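Lytic chitin monooxygenase (Enterococcus faecalis, PDB 4A02) uses copper to cleave the glycosidic bonds of crystalline alpha- and beta-chitin oxidatively, working in synergy with a chitinase. Local coordinates at residues 35-40 with 156-161. Numbering follows the deposited sequence.
Sequences IEAPKN and AFYQAI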
ATOM      1  N   ILE A  35      -9.583   2.203   2.660  1.00  6.45           N
ATOM      2  CA  ILE A  35      -8.555   2.808   3.485  1.00  6.36           C
ATOM      3  C   ILE A  35      -8.293   4.232   2.948  1.00  6.67           C
ATOM      4  O   ILE A  35      -7.331   4.533   2.254  1.00  7.78           O
ATOM      5  CB  ILE A  35      -7.308   1.953   3.608  1.00  6.29           C
ATOM      6  CG1 ILE A  35      -7.697   0.547   4.048  1.00  6.77           C
ATOM      7  CG2 ILE A  35      -6.328   2.594   4.561  1.00  7.41           C
ATOM      8  CD1 ILE A  35      -6.526  -0.412   4.165  1.00  7.64           C
ATOM      9  N   GLU A  36      -9.249   5.103   3.289  1.00  7.62           N
ATOM     10  CA  GLU A  36      -9.421   6.438   2.736  1.00  8.39           C
ATOM     11  C   GLU A  36      -9.095   7.492   3.816  1.00  8.27           C
ATOM     12  O   GLU A  36      -9.738   7.467   4.881  1.00  9.65           O
ATOM     13  CB  GLU A  36     -10.876   6.640   2.241  1.00  8.70           C
ATOM     14  CG  GLU A  36     -11.091   7.944   1.564  1.00 10.14           C
ATOM     15  CD  GLU A  36     -12.477   8.187   1.088  1.00 11.23           C
ATOM     16  OE1 GLU A  36     -13.391   7.336   1.297  1.00 15.60           O
ATOM     17  OE2 GLU A  36     -12.723   9.212   0.407  1.00 12.71           O
ATOM     18  N   ALA A  37      -8.211   8.429   3.529  1.00  7.88           N
ATOM     19  CA  ALA A  37      -7.879   9.502   4.461  1.00  8.21           C
ATOM     20  C   ALA A  37      -7.493  10.716   3.686  1.00  7.86           C
ATOM     21  O   ALA A  37      -7.203  10.624   2.473  1.00  7.93           O
ATOM     22  CB  ALA A  37      -6.772   9.074   5.416  1.00  9.52           C
ATOM     23  N   PRO A  38      -7.420  11.890   4.312  1.00  8.45           N
ATOM     24  CA  PRO A  38      -7.014  13.071   3.571  1.00  8.74           C
ATOM     25  C   PRO A  38      -5.647  12.863   2.901  1.00  7.75           C
ATOM     26  O   PRO A  38      -4.786  12.162   3.428  1.00  8.13           O
ATOM     27  CB  PRO A  38      -6.939  14.162   4.633  1.00 10.10           C
ATOM     28  CG  PRO A  38      -7.973  13.729   5.662  1.00 11.42           C
ATOM     29  CD  PRO A  38      -7.770  12.213   5.709  1.00 10.86           C
ATOM     30  N   LYS A  39      -5.431  13.525   1.782  1.00  8.04           N
ATOM     31  CA  LYS A  39      -4.075  13.603   1.239  1.00  7.86           C
ATOM     32  C   LYS A  39      -3.154  14.145   2.321  1.00  9.10           C
ATOM     33  O   LYS A  39      -3.520  14.911   3.188  1.00 10.35           O
ATOM     34  CB  LYS A  39      -4.058  14.442  -0.015  1.00  8.10           C
ATOM     35  CG  LYS A  39      -4.807  13.849  -1.174  1.00  7.41           C
ATOM     36  CD  LYS A  39      -4.718  14.702  -2.431  1.00  7.41           C
ATOM     37  CE  LYS A  39      -5.490  14.117  -3.586  1.00  7.43           C
ATOM     38  NZ  LYS A  39      -6.952  14.137  -3.395  1.00  7.22           N
ATOM     39  N   ASN A  40      -1.876  13.703   2.211  1.00  9.68           N
ATOM     40  CA  ASN A  40      -0.849  14.116   3.152  1.00 11.40           C
ATOM     41  C   ASN A  40      -1.098  13.645   4.571  1.00 10.77           C
ATOM     42  O   ASN A  40      -0.748  14.340   5.508  1.00 15.66           O
ATOM     43  CB  ASN A  40      -0.616  15.666   3.142  1.00 16.87           C
ATOM     44  CG  ASN A  40       0.797  15.950   3.652  1.00 21.69           C
ATOM     45  OD1 ASN A  40       1.729  15.173   3.454  1.00 32.32           O
ATOM     46  ND2 ASN A  40       0.909  17.113   4.279  1.00 30.67           N
ATOM     47  N   ALA A 156      -7.116  10.320  -0.307  1.00  7.44           N
ATOM     48  CA  ALA A 156      -6.300   9.347  -1.009  1.00  6.71           C
ATOM     49  C   ALA A 156      -6.622   7.995  -0.377  1.00  6.63           C
ATOM     50  O   ALA A 156      -7.106   7.904   0.754  1.00  7.20           O
ATOM     51  CB  ALA A 156      -4.830   9.658  -0.862  1.00  7.54           C
ATOM     52  N   PHE A 157      -6.287   6.954  -1.120  1.00  6.43           N
ATOM     53  CA  PHE A 157      -6.355   5.572  -0.652  1.00  6.09           C
ATOM     54  C   PHE A 157      -4.951   5.052  -0.444  1.00  5.87           C
ATOM     55  O   PHE A 157      -4.086   5.193  -1.316  1.00  6.82           O
ATOM     56  CB  PHE A 157      -7.145   4.689  -1.642  1.00  6.49           C
ATOM     57  CG  PHE A 157      -8.599   5.035  -1.620  1.00  6.88           C
ATOM     58  CD1 PHE A 157      -9.071   6.168  -2.290  1.00  7.85           C
ATOM     59  CD2 PHE A 157      -9.521   4.309  -0.863  1.00  7.40           C
ATOM     60  CE1 PHE A 157     -10.384   6.561  -2.183  1.00  9.27           C
ATOM     61  CE2 PHE A 157     -10.824   4.684  -0.750  1.00  8.76           C
ATOM     62  CZ  PHE A 157     -11.265   5.832  -1.381  1.00  9.91           C
ATOM     63  N   TYR A 158      -4.712   4.479   0.737  1.00  5.81           N
ATOM     64  CA  TYR A 158      -3.378   4.151   1.215  1.00  5.94           C
ATOM     65  C   TYR A 158      -3.230   2.657   1.364  1.00  5.71           C
ATOM     66  O   TYR A 158      -4.041   2.006   2.016  1.00  6.26           O
ATOM     67  CB  TYR A 158      -3.156   4.826   2.573  1.00  6.34           C
ATOM     68  CG  TYR A 158      -3.111   6.353   2.535  1.00  6.24           C
ATOM     69  CD1 TYR A 158      -4.255   7.118   2.638  1.00  6.40           C
ATOM     70  CD2 TYR A 158      -1.876   7.011   2.400  1.00  6.49           C
ATOM     71  CE1 TYR A 158      -4.178   8.508   2.601  1.00  6.87           C
ATOM     72  CE2 TYR A 158      -1.798   8.378   2.393  1.00  7.21           C
ATOM     73  CZ  TYR A 158      -2.962   9.133   2.497  1.00  6.75           C
ATOM     74  OH  TYR A 158      -2.819  10.509   2.472  1.00  7.98           O
ATOM     75  N   GLN A 159      -2.176   2.117   0.741  1.00  5.67           N
ATOM     76  CA  GLN A 159      -1.981   0.664   0.639  1.00  5.54           C
ATOM     77  C   GLN A 159      -0.553   0.279   1.008  1.00  5.54           C
ATOM     78  O   GLN A 159       0.379   0.419   0.223  1.00  6.24           O
ATOM     79  CB  GLN A 159      -2.307   0.216  -0.782  1.00  5.85           C
ATOM     80  CG  GLN A 159      -3.785   0.327  -1.100  1.00  6.04           C
ATOM     81  CD  GLN A 159      -4.564  -0.831  -0.499  1.00  5.75           C
ATOM     82  OE1 GLN A 159      -4.341  -1.976  -0.901  1.00  5.90           O
ATOM     83  NE2 GLN A 159      -5.467  -0.569   0.419  1.00  7.58           N
ATOM     84  N   ALA A 160      -0.409  -0.270   2.226  1.00  5.35           N
ATOM     85  CA  ALA A 160       0.829  -0.929   2.615  1.00  5.40           C
ATOM     86  C   ALA A 160       0.900  -2.321   2.007  1.00  5.10           C
ATOM     87  O   ALA A 160      -0.088  -3.065   2.035  1.00  5.54           O
ATOM     88  CB  ALA A 160       0.888  -1.032   4.141  1.00  6.24           C
ATOM     89  N   ILE A 161       2.072  -2.662   1.485  1.00  5.14           N
ATOM     90  CA  ILE A 161       2.315  -3.927   0.765  1.00  4.84           C
ATOM     91  C   ILE A 161       3.588  -4.533   1.311  1.00  5.02           C
ATOM     92  O   ILE A 161       4.653  -3.902   1.280  1.00  5.78           O
ATOM     93  CB  ILE A 161       2.469  -3.632  -0.737  1.00  5.32           C
ATOM     94  CG1 ILE A 161       1.263  -2.897  -1.343  1.00  6.11           C
ATOM     95  CG2 ILE A 161       2.775  -4.915  -1.510  1.00  6.21           C
ATOM     96  CD1 ILE A 161       1.642  -1.881  -2.338  1.00  9.91           C
TER
HETATM   97  O   HOH W   1      -1.244  11.816   0.179  1.00 18.95           O
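Ala37 and Ala156 pair through two backbone hydrogen bonds, Ala37 N to Ala156 O at 3.0 Å and Ala156 N to Ala37 O at 2.8 Å, which identifies an antiparallel hydrogen-bonded pair; Glu36 and Phe157 form the adjacent non-hydrogen-bonded one. A third bond, Tyr158 N to Ile35 O at 3.0 Å, extends the ladder, although the strand directions diverge by 120°.

Beyond the ladder, the Tyr158 hydroxyl donates to Pro38 O over 2.7 Å, from somewhat out of the carbonyl plane. With CG anti to the carbonyl carbon (chi1 -66°), the ring runs alongside 36-38, from Ile35 towards Pro38; Ala37 O lies in plane at its edge, 3.7 Å from CE1, and Ala37 CB 3.9 Å from CE1, out of the ring plane. A water donates to Tyr158 OH and accepts from Asn40 N, and Thr41 N also bonds to the hydroxyl, where the chain leaves the strand.

Among apolar contacts, Ile35 CG2 lies 3.5 Å from Tyr158 O, its side chain packing on Ala50, Phe55 and Leu58. The extended Glu36 lies over one face of the Phe157 ring at its CE2-CZ end, CG 3.6 Å from Phe157 CZ, carboxylate and ring planes 27° apart; Asn155 holds OE2. Phe157 also meets the ring of His1, a copper ligand, placing this face beside the active site.

Strand 36-38 borders strand 155-165 in the immunoglobulin/fibronectin-like beta-sandwich of these monooxygenases, where 155-165 also pairs antiparallel with 142-150; Ala156 and Tyr158 pack on Val147 there.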